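Local coordinates for fimbrin (PDB 1RT8), which binds and crosslinks actin filaments and takes part in cell polarity, cytokinesis, mating and spore formation in fission yeast, at residues 446-451 with 508-513; 442-447 with 475-480. All coordinates share one frame; numbering follows the deposited sequence.

Contact 1: residues 446-451 with 508-513; sequences DVLHGI and GSLMAV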
# COMPACT_ATOMS: atom_id res chain seq x y z
N ASP A 446 -22.07 10.02 10.28
CA ASP A 446 -22.89 10.11 11.50
C ASP A 446 -22.42 9.10 12.55
O ASP A 446 -22.44 9.39 13.75
CB ASP A 446 -24.37 9.82 11.19
CG ASP A 446 -25.07 10.97 10.52
OD1 ASP A 446 -24.53 12.09 10.54
OD2 ASP A 446 -26.16 10.75 9.97
N VAL A 447 -22.02 7.91 12.10
CA VAL A 447 -21.53 6.90 13.03
C VAL A 447 -20.29 7.46 13.73
O VAL A 447 -20.16 7.39 14.95
CB VAL A 447 -21.12 5.61 12.29
CG1 VAL A 447 -20.50 4.63 13.27
CG2 VAL A 447 -22.33 4.99 11.61
N LEU A 448 -19.39 8.04 12.94
CA LEU A 448 -18.16 8.61 13.47
C LEU A 448 -18.46 9.77 14.41
O LEU A 448 -17.75 10.00 15.40
CB LEU A 448 -17.27 9.08 12.31
CG LEU A 448 -16.63 7.95 11.48
CD1 LEU A 448 -16.21 8.44 10.10
CD2 LEU A 448 -15.44 7.42 12.23
N HIS A 449 -19.53 10.50 14.09
CA HIS A 449 -19.95 11.63 14.90
C HIS A 449 -20.43 11.11 16.24
O HIS A 449 -20.30 11.78 17.27
CB HIS A 449 -21.06 12.41 14.19
CG HIS A 449 -21.60 13.55 15.00
ND1 HIS A 449 -22.73 13.44 15.79
CD2 HIS A 449 -21.12 14.80 15.21
CE1 HIS A 449 -22.92 14.57 16.44
NE2 HIS A 449 -21.96 15.41 16.11
N GLY A 450 -21.01 9.92 16.24
CA GLY A 450 -21.47 9.35 17.49
C GLY A 450 -20.31 8.89 18.36
O GLY A 450 -20.40 8.92 19.59
N ILE A 451 -19.22 8.46 17.73
CA ILE A 451 -18.05 7.98 18.45
C ILE A 451 -17.26 9.14 19.05
O ILE A 451 -16.82 9.08 20.20
CB ILE A 451 -17.13 7.17 17.52
CG1 ILE A 451 -17.86 5.93 17.03
CG2 ILE A 451 -15.85 6.75 18.25
CD1 ILE A 451 -17.06 5.10 16.06
N GLY A 508 -16.90 -2.67 11.50
CA GLY A 508 -16.22 -3.48 12.48
C GLY A 508 -14.93 -2.83 12.96
O GLY A 508 -14.55 -2.95 14.12
N SER A 509 -14.26 -2.13 12.06
CA SER A 509 -13.01 -1.47 12.43
C SER A 509 -13.32 -0.32 13.40
O SER A 509 -12.51 -0.03 14.28
CB SER A 509 -12.30 -0.92 11.19
OG SER A 509 -12.85 0.33 10.79
N LEU A 510 -14.49 0.30 13.25
CA LEU A 510 -14.87 1.41 14.13
C LEU A 510 -15.25 0.92 15.52
O LEU A 510 -14.98 1.58 16.53
CB LEU A 510 -16.06 2.19 13.55
CG LEU A 510 -15.84 2.88 12.20
CD1 LEU A 510 -16.92 3.92 12.00
CD2 LEU A 510 -14.48 3.54 12.15
N MET A 511 -15.88 -0.24 15.57
CA MET A 511 -16.28 -0.81 16.85
C MET A 511 -15.06 -1.14 17.70
O MET A 511 -15.17 -1.30 18.91
CB MET A 511 -17.12 -2.07 16.61
CG MET A 511 -18.48 -1.79 15.99
SD MET A 511 -19.49 -3.26 15.68
CE MET A 511 -19.91 -3.72 17.39
N ALA A 512 -13.90 -1.23 17.06
CA ALA A 512 -12.66 -1.57 17.76
C ALA A 512 -11.73 -0.42 18.14
O ALA A 512 -10.67 -0.67 18.72
CB ALA A 512 -11.89 -2.61 16.95
N VAL A 513 -12.08 0.82 17.82
CA VAL A 513 -11.19 1.94 18.15
C VAL A 513 -11.30 2.38 19.61
O VAL A 513 -12.31 2.05 20.26
CB VAL A 513 -11.45 3.18 17.25
CG1 VAL A 513 -11.11 2.84 15.82
CG2 VAL A 513 -12.91 3.63 17.36
OXT VAL A 513 -10.37 3.06 20.08
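In the fourth calponin-homology domain of the crosslinking core, the last helix meets helix 442-451 through Leu-510, which packs against Val-447, Leu-448 and Ile-451. Leu-510 CD1 touches Val-447 CG1 at 3.9 Å and Leu-448 CD2 at 3.8 Å. Val-447 CG1 is anti to the backbone N (chi1 175°), on the side of the leucine. Leu-448 crosses Leu-510 at about a right angle, and its CD2 also meets the second methyl, Leu-510 CD2, at 4.0 Å. Calponin-homology domains are compact all-helical bundles, and here the C-terminal helix 500-511 packs against a neighbouring helix of that bundle through aliphatic groups. One turn beyond Val-447, Ile-451 presents its CD1 methyl to the stem of the leucine, 4.0 Å from Leu-510 CB, again with the two side chains crossing nearly perpendicularly. Toward the C-terminus the contact thins: Ile-451 CG2 and Val-513 CG2 are 4.4 Å apart, and Val-513, which carries the terminal carboxylate, is exposed. Helix 410-421 adds Trp-416 and Met-420 against Ile-451, while Ala-481 of helix 467-483 touches both Leu-448 and Leu-510.

Contact 2: residues 442-447 with 475-480; sequences VFVLDV and RLAISI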
# COMPACT_ATOMS: atom_id res chain seq x y z
N VAL A 442 -23.18 9.71 4.14
CA VAL A 442 -23.57 10.49 5.31
C VAL A 442 -23.68 9.61 6.56
O VAL A 442 -23.21 9.99 7.63
CB VAL A 442 -24.91 11.20 5.08
CG1 VAL A 442 -25.30 12.01 6.31
CG2 VAL A 442 -24.80 12.11 3.87
N PHE A 443 -24.31 8.45 6.40
CA PHE A 443 -24.46 7.52 7.52
C PHE A 443 -23.12 7.23 8.21
O PHE A 443 -23.04 7.29 9.44
CB PHE A 443 -25.07 6.20 7.04
CG PHE A 443 -25.24 5.20 8.13
CD1 PHE A 443 -26.18 5.40 9.13
CD2 PHE A 443 -24.43 4.07 8.18
CE1 PHE A 443 -26.31 4.48 10.18
CE2 PHE A 443 -24.55 3.15 9.22
CZ PHE A 443 -25.50 3.36 10.22
N VAL A 444 -22.08 6.91 7.44
CA VAL A 444 -20.79 6.61 8.05
C VAL A 444 -20.21 7.80 8.80
O VAL A 444 -19.57 7.64 9.84
CB VAL A 444 -19.75 6.06 7.03
CG1 VAL A 444 -20.24 4.70 6.49
CG2 VAL A 444 -19.52 7.05 5.88
N LEU A 445 -20.45 9.01 8.30
CA LEU A 445 -19.97 10.21 8.99
C LEU A 445 -20.78 10.38 10.30
O LEU A 445 -20.23 10.81 11.32
CB LEU A 445 -20.11 11.43 8.08
CG LEU A 445 -19.12 11.45 6.91
CD1 LEU A 445 -19.49 12.53 5.91
CD2 LEU A 445 -17.70 11.68 7.43
N ASP A 446 -22.07 10.02 10.28
CA ASP A 446 -22.89 10.11 11.50
C ASP A 446 -22.42 9.10 12.55
O ASP A 446 -22.44 9.39 13.75
CB ASP A 446 -24.37 9.82 11.19
CG ASP A 446 -25.07 10.97 10.52
OD1 ASP A 446 -24.53 12.09 10.54
OD2 ASP A 446 -26.16 10.75 9.97
N VAL A 447 -22.02 7.91 12.10
CA VAL A 447 -21.53 6.90 13.03
C VAL A 447 -20.29 7.46 13.73
O VAL A 447 -20.16 7.39 14.95
CB VAL A 447 -21.12 5.61 12.29
CG1 VAL A 447 -20.50 4.63 13.27
CG2 VAL A 447 -22.33 4.99 11.61
N ARG A 475 -14.46 9.56 1.76
CA ARG A 475 -13.03 9.80 1.92
C ARG A 475 -12.75 10.51 3.24
O ARG A 475 -11.74 10.25 3.90
CB ARG A 475 -12.52 10.65 0.75
CG ARG A 475 -11.02 10.90 0.75
CD ARG A 475 -10.59 11.59 -0.53
NE ARG A 475 -10.81 10.74 -1.70
CZ ARG A 475 -11.29 11.17 -2.86
NH1 ARG A 475 -11.60 12.45 -3.02
NH2 ARG A 475 -11.44 10.33 -3.87
N LEU A 476 -13.65 11.41 3.61
CA LEU A 476 -13.52 12.15 4.86
C LEU A 476 -13.74 11.17 6.01
O LEU A 476 -13.01 11.20 7.00
CB LEU A 476 -14.57 13.26 4.93
CG LEU A 476 -14.65 14.03 6.25
CD1 LEU A 476 -13.34 14.78 6.48
CD2 LEU A 476 -15.83 15.00 6.23
N ALA A 477 -14.74 10.31 5.88
CA ALA A 477 -15.05 9.33 6.92
C ALA A 477 -13.86 8.39 7.15
O ALA A 477 -13.48 8.13 8.30
CB ALA A 477 -16.29 8.51 6.53
N ILE A 478 -13.27 7.89 6.07
CA ILE A 478 -12.12 6.99 6.20
C ILE A 478 -10.93 7.66 6.89
O ILE A 478 -10.29 7.05 7.75
CB ILE A 478 -11.67 6.45 4.82
CG1 ILE A 478 -12.72 5.47 4.29
CG2 ILE A 478 -10.30 5.79 4.93
CD1 ILE A 478 -12.48 4.98 2.88
N SER A 479 -10.63 8.91 6.53
CA SER A 479 -9.53 9.62 7.15
C SER A 479 -9.82 9.92 8.63
O SER A 479 -8.91 9.94 9.46
CB SER A 479 -9.25 10.94 6.40
OG SER A 479 -8.77 10.70 5.08
N ILE A 480 -11.08 10.17 8.95
CA ILE A 480 -11.44 10.45 10.34
C ILE A 480 -11.28 9.16 11.16
O ILE A 480 -10.81 9.18 12.30
CB ILE A 480 -12.90 10.96 10.47
CG1 ILE A 480 -13.02 12.38 9.89
CG2 ILE A 480 -13.34 10.93 11.94
CD1 ILE A 480 -14.44 12.96 9.94
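Leu-445 and Val-444 of helix 442-451 both pack on Ala-477, in a contact made entirely of apolar groups. The methyl-to-methyl contacts are close: Val-444 CG2 lies 3.6 Å from Ala-477 CB, and Leu-445 CD2 approaches the same CB to 3.6 Å; two branched side chains therefore converge on the single methyl of Ala-477. Leu-445 CD2 also comes down on the backbone, 3.6 Å from Ala-477 CA. In Leu-445, chi1 -71° sets CG anti to the carbonyl carbon; the CD2 branch is the one that lies against Ala-477, although its CB does not face the partner helix. The two helices are part of the helical bundle of the fourth calponin-homology domain; they run in roughly the same direction, with an angle of 26° between the segments and axes 9.1 Å apart at closest approach. The small side chain of Ala-477 is consistent with the close backbones, the CA atoms of Leu-445 and Ala-477 being 5.4 Å apart. Looser aliphatic contacts extend from Leu-445 CD2, to Leu-476 CD2 at 4.0 Å and, one turn on, to Ile-480 CD1 at 4.3 Å. Beyond the pair, Val-444 rests on Ile-495 of helix 492-496 and Leu-445 on Val-461, whereas Leu-476 touches Asp-67 and Val-70 of the first calponin-homology domain, which Ser-479 OG also meets through a hydrogen bond to Asp-67 N.

Overall arrangement
Both contacts use helix 442-451 and lie in the second actin-binding region, their centres about 9 Å apart. Contact 2 is wholly buried, all its touching residues being in the interior, and joins the helix to 467-483 where a small residue coincides with close backbones. Contact 1 starts in the same interior but runs out to the exposed chain terminus, and it depends on longer aliphatic side chains reaching between more widely spaced backbones. Chemically the two are alike, apolar throughout. Leu-448 connects them: its CD1 lies 3.3 Å from Ala-477 O and its CD2 packs on Ile-480 CG2, while its CD2 also serves contact 1.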